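PDB 3NRE: aldose 1-epimerase from Escherichia coli, which probably interconverts the alpha and beta anomers of aldose sugars, as galactose mutarotases of the same clan do. Local coordinates for residues A[47-52]-A[149-154]; A[234-239]-A[250-255]; A[20-25]-A[41-46]; A[128-133]-A[282-287]. All blocks are in the same frame, centred on the assembly; numbering follows the deposited sequence.

Contact 1. Residues A[47-52]-A[149-154]; sequences SCFPLV and HPYFPL
H149 lays its imidazole over one face of the F49 ring in an offset stack between neighbouring antiparallel strands, the centroids 4.3 Å apart and the planes only 12° from parallel. Followed outward, H149 CB is already over the F49 ring, in a CH-pi contact 3.7 Å from the centroid and 14° off the normal. H149 CG then comes to 3.4 Å from F49 CZ, and H149 ND1 to 3.5 Å from F49 CE2. On the other branch H149 CD2 also rests against F49 CZ. The tip, H149 NE2, is 3.9 Å from F49 CZ and hydrogen-bonds to O1 of a bound PEG. F49 CG sits between the backbone N and the carbonyl carbon (chi1 58°), and the ring lies side by side with that of H149; Y151 adds its OH in the plane of the F49 ring, 3.6 Å from F49 CE2. Replacing F49 by alanine would probably open a gap beneath the imidazole and leave H149 freer to turn. Under the rings the strands are joined by Y151 N to S47 O (2.9 Å, nearly straight) and by a more bent bond from H149 N to F49 O; F49 N to H149 O is weak. C48 SG packs on P150 CB on the other side of the sheet, and S47 and C48 together face I23 in a classic beta bulge. W88 stacks on F49, while the H84 ring meets both F49 and H149. This aromatic cluster beside a bound small molecule is consistent with the sugar pocket of the galactose mutarotase fold.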
loop_
_atom_site.group_PDB
_atom_site.type_symbol
_atom_site.label_atom_id
_atom_site.label_comp_id
_atom_site.label_asym_id
_atom_site.label_seq_id
_atom_site.Cartn_x
_atom_site.Cartn_y
_atom_site.Cartn_z
ATOM N N SER A 47 10.501 -0.281 -3.113
ATOM C CA SER A 47 10.284 -0.766 -1.725
ATOM C C SER A 47 8.848 -0.598 -1.230
ATOM O O SER A 47 8.423 -1.323 -0.337
ATOM C CB SER A 47 11.190 0.004 -0.758
ATOM O OG SER A 47 12.513 -0.052 -1.196
ATOM N N CYS A 48 8.148 0.413 -1.758
ATOM C CA CYS A 48 6.775 0.759 -1.348
ATOM C C CYS A 48 6.210 1.735 -2.345
ATOM O O CYS A 48 6.910 2.658 -2.766
ATOM C CB CYS A 48 6.755 1.433 0.043
ATOM S SG CYS A 48 5.154 1.775 0.692
ATOM N N PHE A 49 4.906 1.619 -2.652
ATOM C CA PHE A 49 4.260 2.640 -3.464
ATOM C C PHE A 49 2.927 3.036 -2.873
ATOM O O PHE A 49 2.314 2.234 -2.157
ATOM C CB PHE A 49 4.145 2.220 -4.955
ATOM C CG PHE A 49 3.396 0.941 -5.236
ATOM C CD1 PHE A 49 2.020 0.933 -5.345
ATOM C CD2 PHE A 49 4.089 -0.256 -5.569
ATOM C CE1 PHE A 49 1.324 -0.160 -5.720
ATOM C CE2 PHE A 49 3.377 -1.395 -5.882
ATOM C CZ PHE A 49 1.985 -1.349 -5.966
ATOM N N PRO A 50 2.477 4.260 -3.157
ATOM C CA PRO A 50 1.243 4.786 -2.589
ATOM C C PRO A 50 0.074 4.359 -3.426
ATOM O O PRO A 50 0.216 4.075 -4.639
ATOM C CB PRO A 50 1.424 6.297 -2.691
ATOM C CG PRO A 50 2.276 6.473 -3.930
ATOM C CD PRO A 50 3.235 5.298 -3.887
ATOM N N LEU A 51 -1.075 4.249 -2.763
ATOM C CA LEU A 51 -2.323 3.898 -3.430
ATOM C C LEU A 51 -3.276 5.100 -3.327
ATOM O O LEU A 51 -3.723 5.445 -2.223
ATOM C CB LEU A 51 -2.928 2.647 -2.721
ATOM C CG LEU A 51 -1.945 1.459 -2.528
ATOM C CD1 LEU A 51 -2.588 0.327 -1.712
ATOM C CD2 LEU A 51 -1.406 0.937 -3.852
ATOM N N VAL A 52 -3.529 5.756 -4.457
ATOM C CA VAL A 52 -4.420 6.932 -4.516
ATOM C C VAL A 52 -4.899 7.072 -5.957
ATOM O O VAL A 52 -4.102 6.976 -6.896
ATOM C CB VAL A 52 -3.646 8.199 -4.041
ATOM C CG1 VAL A 52 -2.376 8.493 -4.947
ATOM C CG2 VAL A 52 -4.553 9.385 -4.056
ATOM N N HIS A 149 1.609 0.062 -0.395
ATOM C CA HIS A 149 1.975 -1.259 -0.845
ATOM C C HIS A 149 3.441 -1.533 -0.568
ATOM O O HIS A 149 4.273 -1.516 -1.486
ATOM C CB HIS A 149 1.594 -1.366 -2.319
ATOM C CG HIS A 149 1.648 -2.739 -2.886
ATOM N ND1 HIS A 149 2.831 -3.416 -3.066
ATOM C CD2 HIS A 149 0.686 -3.521 -3.432
ATOM C CE1 HIS A 149 2.597 -4.574 -3.670
ATOM N NE2 HIS A 149 1.303 -4.649 -3.922
ATOM N N PRO A 150 3.793 -1.746 0.712
ATOM C CA PRO A 150 5.195 -2.016 1.030
ATOM C C PRO A 150 5.599 -3.451 0.765
ATOM O O PRO A 150 4.806 -4.387 0.988
ATOM C CB PRO A 150 5.289 -1.646 2.518
ATOM C CG PRO A 150 3.929 -1.838 3.030
ATOM C CD PRO A 150 2.983 -1.588 1.933
ATOM N N TYR A 151 6.848 -3.606 0.351
ATOM C CA TYR A 151 7.477 -4.869 0.138
ATOM C C TYR A 151 8.485 -5.118 1.253
ATOM O O TYR A 151 9.454 -4.353 1.407
ATOM C CB TYR A 151 8.248 -4.868 -1.172
ATOM C CG TYR A 151 7.400 -4.763 -2.439
ATOM C CD1 TYR A 151 6.955 -3.517 -2.902
ATOM C CD2 TYR A 151 7.097 -5.883 -3.186
ATOM C CE1 TYR A 151 6.196 -3.428 -4.090
ATOM C CE2 TYR A 151 6.371 -5.773 -4.374
ATOM C CZ TYR A 151 5.916 -4.570 -4.779
ATOM O OH TYR A 151 5.194 -4.461 -5.962
ATOM N N PHE A 152 8.274 -6.180 2.031
ATOM C CA PHE A 152 9.176 -6.528 3.132
ATOM C C PHE A 152 10.053 -7.723 2.776
ATOM O O PHE A 152 9.626 -8.618 2.070
ATOM C CB PHE A 152 8.361 -6.936 4.346
ATOM C CG PHE A 152 7.526 -5.834 4.914
ATOM C CD1 PHE A 152 8.090 -4.929 5.798
ATOM C CD2 PHE A 152 6.224 -5.672 4.534
ATOM C CE1 PHE A 152 7.351 -3.873 6.309
ATOM C CE2 PHE A 152 5.455 -4.630 5.075
ATOM C CZ PHE A 152 6.016 -3.743 5.980
ATOM N N PRO A 153 11.282 -7.797 3.347
ATOM C CA PRO A 153 12.137 -8.942 3.152
ATOM C C PRO A 153 11.432 -10.171 3.711
ATOM O O PRO A 153 10.728 -10.075 4.701
ATOM C CB PRO A 153 13.377 -8.631 3.984
ATOM C CG PRO A 153 13.208 -7.172 4.385
ATOM C CD PRO A 153 11.855 -6.765 4.221
ATOM N N LEU A 154 11.659 -11.302 3.092
ATOM C CA LEU A 154 11.108 -12.558 3.625
ATOM C C LEU A 154 12.174 -13.575 3.874
ATOM O O LEU A 154 12.973 -13.863 2.990
ATOM C CB LEU A 154 10.099 -13.145 2.621
ATOM C CG LEU A 154 9.324 -14.402 2.987
ATOM C CD1 LEU A 154 8.541 -14.217 4.290
ATOM C CD2 LEU A 154 8.337 -14.839 1.875
#

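Contact 2. Residues A[234-239]-A[250-255]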
loop_
_atom_site.group_PDB
_atom_site.type_symbol
_atom_site.label_atom_id
_atom_site.label_comp_id
_atom_site.label_asym_id
_atom_site.label_seq_id
_atom_site.Cartn_x
_atom_site.Cartn_y
_atom_site.Cartn_z
ATOM N N PHE A 234 -4.092 -6.347 2.567
ATOM C CA PHE A 234 -3.814 -7.440 1.639
ATOM C C PHE A 234 -2.455 -8.061 1.961
ATOM O O PHE A 234 -1.538 -7.402 2.414
ATOM C CB PHE A 234 -3.826 -6.952 0.149
ATOM C CG PHE A 234 -5.140 -7.192 -0.593
ATOM C CD1 PHE A 234 -6.251 -6.384 -0.333
ATOM C CD2 PHE A 234 -5.272 -8.194 -1.533
ATOM C CE1 PHE A 234 -7.457 -6.597 -0.989
ATOM C CE2 PHE A 234 -6.470 -8.380 -2.181
ATOM C CZ PHE A 234 -7.546 -7.592 -1.930
ATOM N N ILE A 235 -2.337 -9.349 1.741
ATOM C CA ILE A 235 -1.073 -10.046 1.824
ATOM C C ILE A 235 -0.780 -10.526 0.408
ATOM O O ILE A 235 -1.656 -11.126 -0.260
ATOM C CB ILE A 235 -1.124 -11.287 2.718
ATOM C CG1 ILE A 235 -1.431 -10.921 4.164
ATOM C CG2 ILE A 235 0.185 -12.099 2.638
ATOM C CD1 ILE A 235 -0.393 -9.977 4.848
ATOM N N PHE A 236 0.457 -10.300 -0.020
ATOM C CA PHE A 236 0.990 -10.836 -1.248
ATOM C C PHE A 236 2.247 -11.664 -0.987
ATOM O O PHE A 236 3.186 -11.183 -0.349
ATOM C CB PHE A 236 1.299 -9.679 -2.241
ATOM C CG PHE A 236 1.784 -10.182 -3.544
ATOM C CD1 PHE A 236 0.985 -11.019 -4.282
ATOM C CD2 PHE A 236 3.026 -9.878 -4.013
ATOM C CE1 PHE A 236 1.417 -11.532 -5.468
ATOM C CE2 PHE A 236 3.490 -10.404 -5.225
ATOM C CZ PHE A 236 2.679 -11.215 -5.958
ATOM N N VAL A 237 2.247 -12.906 -1.477
ATOM C CA VAL A 237 3.414 -13.783 -1.605
ATOM C C VAL A 237 3.363 -14.256 -3.049
ATOM O O VAL A 237 2.328 -14.732 -3.527
ATOM C CB VAL A 237 3.377 -15.003 -0.688
ATOM C CG1 VAL A 237 4.671 -15.835 -0.864
ATOM C CG2 VAL A 237 3.200 -14.562 0.749
ATOM N N SER A 238 4.474 -14.128 -3.744
ATOM C CA SER A 238 4.531 -14.544 -5.152
ATOM C C SER A 238 4.824 -16.053 -5.322
ATOM O O SER A 238 4.708 -16.820 -4.375
ATOM C CB SER A 238 5.518 -13.613 -5.877
ATOM O OG SER A 238 5.374 -13.643 -7.288
ATOM N N ASP A 239 5.157 -16.518 -6.523
ATOM C CA ASP A 239 5.493 -17.942 -6.757
ATOM C C ASP A 239 6.460 -18.025 -7.925
ATOM O O ASP A 239 6.327 -17.230 -8.873
ATOM C CB ASP A 239 4.229 -18.753 -7.092
ATOM C CG ASP A 239 4.516 -20.261 -7.321
ATOM O OD1 ASP A 239 5.261 -20.868 -6.546
ATOM O OD2 ASP A 239 3.959 -20.840 -8.272
ATOM N N PHE A 250 10.709 -11.822 -0.667
ATOM C CA PHE A 250 9.845 -10.747 -0.160
ATOM C C PHE A 250 8.389 -11.129 -0.104
ATOM O O PHE A 250 7.948 -12.091 -0.685
ATOM C CB PHE A 250 9.941 -9.441 -0.985
ATOM C CG PHE A 250 9.320 -9.557 -2.387
ATOM C CD1 PHE A 250 7.948 -9.381 -2.584
ATOM C CD2 PHE A 250 10.103 -9.961 -3.459
ATOM C CE1 PHE A 250 7.377 -9.534 -3.905
ATOM C CE2 PHE A 250 9.518 -10.090 -4.757
ATOM C CZ PHE A 250 8.186 -9.895 -4.923
ATOM N N PHE A 251 7.655 -10.331 0.632
ATOM C CA PHE A 251 6.179 -10.413 0.695
ATOM C C PHE A 251 5.667 -9.017 0.923
ATOM O O PHE A 251 6.415 -8.135 1.265
ATOM C CB PHE A 251 5.673 -11.312 1.836
ATOM C CG PHE A 251 5.804 -10.697 3.194
ATOM C CD1 PHE A 251 7.041 -10.705 3.851
ATOM C CD2 PHE A 251 4.703 -10.088 3.822
ATOM C CE1 PHE A 251 7.182 -10.121 5.121
ATOM C CE2 PHE A 251 4.831 -9.515 5.076
ATOM C CZ PHE A 251 6.085 -9.534 5.734
ATOM N N CYS A 252 4.369 -8.804 0.697
ATOM C CA CYS A 252 3.738 -7.504 0.941
ATOM C C CYS A 252 2.656 -7.629 1.971
ATOM O O CYS A 252 1.919 -8.613 2.018
ATOM C CB CYS A 252 3.118 -6.942 -0.311
ATOM S SG CYS A 252 4.265 -6.853 -1.669
ATOM N N LEU A 253 2.564 -6.615 2.825
ATOM C CA LEU A 253 1.419 -6.468 3.751
ATOM C C LEU A 253 0.964 -5.063 3.471
ATOM O O LEU A 253 1.673 -4.106 3.795
ATOM C CB LEU A 253 1.797 -6.661 5.225
ATOM C CG LEU A 253 0.614 -6.690 6.191
ATOM C CD1 LEU A 253 1.013 -7.393 7.509
ATOM C CD2 LEU A 253 0.016 -5.278 6.462
ATOM N N GLU A 254 -0.211 -4.932 2.853
ATOM C CA GLU A 254 -0.668 -3.657 2.225
ATOM C C GLU A 254 -1.831 -3.041 2.993
ATOM O O GLU A 254 -2.957 -3.525 2.873
ATOM C CB GLU A 254 -1.150 -3.893 0.803
ATOM C CG GLU A 254 -0.192 -4.732 -0.056
ATOM C CD GLU A 254 -0.884 -5.351 -1.302
ATOM O OE1 GLU A 254 -1.835 -4.749 -1.915
ATOM O OE2 GLU A 254 -0.400 -6.462 -1.603
ATOM N N PRO A 255 -1.597 -1.976 3.758
ATOM C CA PRO A 255 -2.721 -1.339 4.452
ATOM C C PRO A 255 -3.598 -0.504 3.522
ATOM O O PRO A 255 -3.121 0.209 2.610
ATOM C CB PRO A 255 -2.053 -0.457 5.479
ATOM C CG PRO A 255 -0.751 -0.065 4.758
ATOM C CD PRO A 255 -0.334 -1.295 4.059
#
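E254 CG stands anti to its carbonyl carbon (chi1 -48°) and the chain runs on extended, which carries the carboxylate across the strand pair to F234 and F236. E254 OE1 reaches F234 CB at 3.6 Å and E254 OE2 reaches F236 CB at 3.7 Å. On the same face F236 has CG anti to its backbone N (chi1 -177°), and C252 SG approaches the edge of that ring, 5.3 Å from the centroid. C252 CB meets F236 CB at 3.8 Å, and F236 CE2 abuts F250 CE1. On the opposite face I235 CD1 packs 3.7 Å from L253 CG. An alanine in place of E254 would probably open a gap beside the CB atoms of F234 and F236, where the carboxylate now packs. Two hydrogen-bonded antiparallel pairs set the register: E254 N donates to F234 O (2.8 Å) and C252 N to F236 O (2.9 Å), each answered by a return bond. Beyond the pair, W199 meets F236 edge-to-face and Y246 does the same to F250. In the sheet, strand 232-237 is flanked on its far side by strand 200-205, and strand 250-256 by strand 142-153.

Contact 3. Residues A[20-25]-A[41-46]; sequences GGVIEG and GVATDA
A46 and E24 bring their CA atoms to 5.1 Å, yet no direct hydrogen bond joins the two segments: residues 43-45 form a 3-10 turn, closed by A46 N to A43 O, set against strand 22-28. A46 CB is the main point of contact, 3.4 Å from the backbone oxygen I23 O and 3.7 Å from V22 CG2, the branch that stands between the backbone N and the carbonyl carbon. The other branch, V22 CG1, meets A43 CB at 3.9 Å, which divides the valine between the two alanines. E24 adds a polar side chain to the same patch. Its chain bends at chi2 (-79°), turning CD back, and E24 OE1 ends 3.7 Å from A46 CA. OE1 also accepts the backbone N of K39. E24 OE2 faces water 1, which donates to it at 3.0 Å and lies 3.2 Å from V42 O, although more acceptors surround this water than its protons can serve at once. E24 and G25 of strand 22-28 both face D15 of strand 12-17, a classic beta bulge. Outside the pair, R35 NH2 takes the carbonyl oxygens of T44 and A46, and F49 and W88 touch A43. The chemistry is thus split: small methyl groups let the 3-10 turn lie close on the strand, whereas the polar links between the two include a water and the bond of E24 OE1 to K39 N, in the same loop as the turn.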
loop_
_atom_site.group_PDB
_atom_site.type_symbol
_atom_site.label_atom_id
_atom_site.label_comp_id
_atom_site.label_asym_id
_atom_site.label_seq_id
_atom_site.Cartn_x
_atom_site.Cartn_y
_atom_site.Cartn_z
ATOM N N GLY A 20 6.527 7.838 -9.257
ATOM C CA GLY A 20 5.520 7.120 -8.493
ATOM C C GLY A 20 5.408 7.480 -7.013
ATOM O O GLY A 20 4.652 6.886 -6.281
ATOM N N GLY A 21 6.256 8.372 -6.519
ATOM C CA GLY A 21 6.284 8.652 -5.119
ATOM C C GLY A 21 6.666 7.452 -4.269
ATOM O O GLY A 21 6.170 7.266 -3.174
ATOM N N VAL A 22 7.552 6.643 -4.818
ATOM C CA VAL A 22 7.888 5.369 -4.237
ATOM C C VAL A 22 9.082 5.465 -3.300
ATOM O O VAL A 22 10.018 6.237 -3.510
ATOM C CB VAL A 22 8.146 4.306 -5.297
ATOM C CG1 VAL A 22 6.926 4.175 -6.244
ATOM C CG2 VAL A 22 9.475 4.577 -6.113
ATOM N N ILE A 23 9.035 4.666 -2.254
ATOM C CA ILE A 23 10.240 4.430 -1.443
ATOM C C ILE A 23 11.126 3.479 -2.223
ATOM O O ILE A 23 10.640 2.459 -2.725
ATOM C CB ILE A 23 9.895 3.811 -0.093
ATOM C CG1 ILE A 23 9.005 4.788 0.672
ATOM C CG2 ILE A 23 11.145 3.576 0.769
ATOM C CD1 ILE A 23 8.518 4.298 2.036
ATOM N N GLU A 24 12.399 3.806 -2.313
ATOM C CA GLU A 24 13.416 2.943 -2.990
ATOM C C GLU A 24 14.377 2.240 -2.015
ATOM O O GLU A 24 15.173 1.408 -2.425
ATOM C CB GLU A 24 14.205 3.748 -4.051
ATOM C CG GLU A 24 13.305 4.159 -5.219
ATOM C CD GLU A 24 13.024 3.020 -6.267
ATOM O OE1 GLU A 24 13.431 1.855 -6.036
ATOM O OE2 GLU A 24 12.459 3.340 -7.358
ATOM N N GLY A 25 14.295 2.577 -0.738
ATOM C CA GLY A 25 15.022 1.869 0.302
ATOM C C GLY A 25 14.692 2.422 1.670
ATOM O O GLY A 25 14.396 3.589 1.813
ATOM N N GLY A 41 12.435 3.053 -11.928
ATOM C CA GLY A 41 11.272 3.882 -12.314
ATOM C C GLY A 41 9.989 3.085 -12.509
ATOM O O GLY A 41 8.938 3.636 -12.935
ATOM N N VAL A 42 10.043 1.775 -12.187
ATOM C CA VAL A 42 8.897 0.909 -12.218
ATOM C C VAL A 42 8.522 0.616 -10.752
ATOM O O VAL A 42 9.332 0.095 -9.956
ATOM C CB VAL A 42 9.227 -0.396 -12.965
ATOM C CG1 VAL A 42 7.997 -1.324 -12.929
ATOM C CG2 VAL A 42 9.706 -0.068 -14.451
ATOM N N ALA A 43 7.323 1.020 -10.387
ATOM C CA ALA A 43 6.890 0.958 -8.975
ATOM C C ALA A 43 6.904 -0.434 -8.358
ATOM O O ALA A 43 7.197 -0.583 -7.169
ATOM C CB ALA A 43 5.507 1.615 -8.804
ATOM N N THR A 44 6.606 -1.449 -9.161
ATOM C CA THR A 44 6.620 -2.835 -8.686
ATOM C C THR A 44 8.030 -3.379 -8.444
ATOM O O THR A 44 8.181 -4.502 -7.942
ATOM C CB THR A 44 5.840 -3.765 -9.636
ATOM O OG1 THR A 44 6.368 -3.661 -10.962
ATOM C CG2 THR A 44 4.335 -3.405 -9.607
ATOM N N ASP A 45 9.054 -2.593 -8.777
ATOM C CA ASP A 45 10.445 -2.923 -8.425
ATOM C C ASP A 45 10.943 -2.143 -7.212
ATOM O O ASP A 45 12.090 -2.326 -6.833
ATOM C CB ASP A 45 11.395 -2.603 -9.553
ATOM C CG ASP A 45 11.208 -3.463 -10.781
ATOM O OD1 ASP A 45 10.775 -4.642 -10.654
ATOM O OD2 ASP A 45 11.618 -2.950 -11.863
ATOM N N ALA A 46 10.089 -1.312 -6.626
ATOM C CA ALA A 46 10.492 -0.405 -5.532
ATOM C C ALA A 46 10.294 -1.047 -4.163
ATOM O O ALA A 46 10.034 -2.237 -4.067
ATOM C CB ALA A 46 9.701 0.875 -5.598
HETATM O O HOH W 1 12.240 0.781 -8.948
#

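Contact 4. Residues A[128-133]-A[282-287]; sequences LTVTLS and SEMSLR
L128, V130 and L132 pair with L286, M284 and S282 through six backbone hydrogen bonds, making a regular antiparallel junction in the large sheet of the galactose mutarotase-type beta-sandwich. Each of these hydrogen-bonded pairs has two bonds, the shortest 2.8 Å from L286 N to L128 O. Between them, at the non-hydrogen-bonded pairs, the CA atoms draw in to 4.4 Å for T129-S285 and 4.3 Å for T131-E283. There the same carbonyls also take CA-H...O contacts, S285 CA lying 3.2 Å from L128 O and E283 CA 3.3 Å from V130 O. The side chains of these pairs point to the more exposed face. E283 has CG anti to its backbone N (chi1 178°) and extends over the neighbouring strand, where E283 CD rests 3.4 Å from T129 CG2, a methyl pressed against the carboxylate carbon. The other face is buried and mostly apolar. L128 CD2 lies 4.3 Å from L286 CD1, and the selenomethionine M284, carrying selenium in place of sulfur, reaches with CE towards V130. W148 of strand 142-153 covers part of this face, touching V130, L132, S282 and M284. Strands 114-123 and 220-227 continue the sheet beyond either partner. The hydroxyl these two segments place on the buried face, S282 OG, stands between its backbone N and carbonyl carbon (chi1 59°) and is satisfied by a hydrogen bond with T146 OG1.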
loop_
_atom_site.group_PDB
_atom_site.type_symbol
_atom_site.label_atom_id
_atom_site.label_comp_id
_atom_site.label_asym_id
_atom_site.label_seq_id
_atom_site.Cartn_x
_atom_site.Cartn_y
_atom_site.Cartn_z
ATOM N N LEU A 128 9.604 5.662 10.834
ATOM C CA LEU A 128 9.267 6.314 9.577
ATOM C C LEU A 128 7.756 6.571 9.596
ATOM O O LEU A 128 6.977 5.638 9.848
ATOM C CB LEU A 128 9.537 5.365 8.406
ATOM C CG LEU A 128 8.949 5.803 7.059
ATOM C CD1 LEU A 128 9.518 7.152 6.612
ATOM C CD2 LEU A 128 9.150 4.718 5.988
ATOM N N THR A 129 7.359 7.828 9.351
ATOM C CA THR A 129 5.948 8.201 9.232
ATOM C C THR A 129 5.707 8.710 7.798
ATOM O O THR A 129 6.425 9.573 7.286
ATOM C CB THR A 129 5.554 9.293 10.262
ATOM O OG1 THR A 129 5.893 8.858 11.589
ATOM C CG2 THR A 129 4.056 9.605 10.210
ATOM N N VAL A 130 4.672 8.184 7.166
ATOM C CA VAL A 130 4.302 8.556 5.810
ATOM C C VAL A 130 2.826 8.955 5.847
ATOM O O VAL A 130 2.031 8.251 6.449
ATOM C CB VAL A 130 4.467 7.393 4.805
ATOM C CG1 VAL A 130 4.171 7.919 3.410
ATOM C CG2 VAL A 130 5.899 6.736 4.868
ATOM N N THR A 131 2.508 10.102 5.258
ATOM C CA THR A 131 1.185 10.694 5.285
ATOM C C THR A 131 0.716 10.992 3.837
ATOM O O THR A 131 1.422 11.684 3.077
ATOM C CB THR A 131 1.283 11.991 6.148
ATOM O OG1 THR A 131 1.780 11.657 7.460
ATOM C CG2 THR A 131 -0.059 12.763 6.267
ATOM N N LEU A 132 -0.456 10.480 3.454
ATOM C CA LEU A 132 -1.087 10.807 2.183
ATOM C C LEU A 132 -2.329 11.666 2.453
ATOM O O LEU A 132 -3.134 11.300 3.313
ATOM C CB LEU A 132 -1.529 9.534 1.473
ATOM C CG LEU A 132 -0.526 8.740 0.621
ATOM C CD1 LEU A 132 -1.164 7.399 0.355
ATOM C CD2 LEU A 132 -0.141 9.517 -0.685
ATOM N N SER A 133 -2.451 12.793 1.741
ATOM C CA SER A 133 -3.586 13.693 1.807
ATOM C C SER A 133 -4.032 13.988 0.387
ATOM O O SER A 133 -3.226 14.468 -0.425
ATOM C CB SER A 133 -3.235 15.015 2.505
ATOM O OG SER A 133 -2.600 14.772 3.749
ATOM N N SER A 282 -4.491 9.989 5.501
ATOM C CA SER A 282 -4.191 8.777 6.287
ATOM C C SER A 282 -2.699 8.767 6.561
ATOM O O SER A 282 -1.964 9.352 5.805
ATOM C CB SER A 282 -4.600 7.488 5.579
ATOM O OG SER A 282 -3.963 7.340 4.354
ATOM N N GLU A 283 -2.272 8.068 7.609
ATOM C CA GLU A 283 -0.871 7.979 7.962
ATOM C C GLU A 283 -0.513 6.511 8.212
ATOM O O GLU A 283 -1.311 5.756 8.755
ATOM C CB GLU A 283 -0.641 8.819 9.227
ATOM C CG GLU A 283 0.756 8.805 9.781
ATOM C CD GLU A 283 0.815 9.386 11.186
ATOM O OE1 GLU A 283 0.605 10.617 11.301
ATOM O OE2 GLU A 283 1.055 8.605 12.150
HETATM N N MSE A 284 0.695 6.106 7.819
HETATM C CA MSE A 284 1.224 4.802 8.182
HETATM C C MSE A 284 2.531 5.088 8.887
HETATM O O MSE A 284 3.320 5.870 8.359
HETATM C CB MSE A 284 1.491 4.001 6.915
HETATM C CG MSE A 284 2.313 2.721 7.111
HETATM SE SE MSE A 284 2.675 1.700 5.563
HETATM C CE MSE A 284 3.914 2.828 4.618
ATOM N N SER A 285 2.779 4.450 10.030
ATOM C CA SER A 285 4.087 4.514 10.620
ATOM C C SER A 285 4.703 3.130 10.718
ATOM O O SER A 285 3.994 2.128 10.921
ATOM C CB SER A 285 4.052 5.222 11.962
ATOM O OG SER A 285 3.430 4.453 12.983
ATOM N N LEU A 286 6.023 3.075 10.504
ATOM C CA LEU A 286 6.776 1.835 10.664
ATOM C C LEU A 286 7.855 2.080 11.699
ATOM O O LEU A 286 8.753 2.869 11.472
ATOM C CB LEU A 286 7.404 1.421 9.323
ATOM C CG LEU A 286 6.451 1.202 8.130
ATOM C CD1 LEU A 286 7.259 0.944 6.848
ATOM C CD2 LEU A 286 5.459 0.086 8.430
ATOM N N ARG A 287 7.790 1.380 12.823
ATOM C CA ARG A 287 8.737 1.585 13.899
ATOM C C ARG A 287 9.606 0.363 14.054
ATOM O O ARG A 287 9.085 -0.758 14.139
ATOM C CB ARG A 287 8.018 1.902 15.214
ATOM C CG ARG A 287 8.948 2.079 16.389
ATOM C CD ARG A 287 8.291 2.771 17.599
ATOM N NE ARG A 287 7.180 1.980 18.132
ATOM C CZ ARG A 287 7.304 0.910 18.920
ATOM N NH1 ARG A 287 8.495 0.445 19.291
ATOM N NH2 ARG A 287 6.214 0.288 19.340
#

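How the contacts relate
Contact 1 is the hub, its centre about 5 Å from the centre of the chain. Contact 2 extends the same sheet: F152 N probably hydrogen-bonds F251 O (2.8 Å), and H149 CD2 packs 3.2 Å from E254 OE1. Contact 3 adjoins the other strand through S47 N to I23 O, a probable bond of 2.8 Å. Contact 4 touches contact 1 through C48 SG and M284 CE (4.2 Å), and contacts 3 and 4 meet at I23 CD1 and L128 CD2 (4.0 Å). The centres of contacts 2 and 4 are about 18 Å apart, yet P255 CG and M284 SE touch at 3.9 Å. The bound PEG, probably from the crystallisation liquor, lies near Y151 and F234, consistent with contacts 1 and 2 lining the sugar pocket.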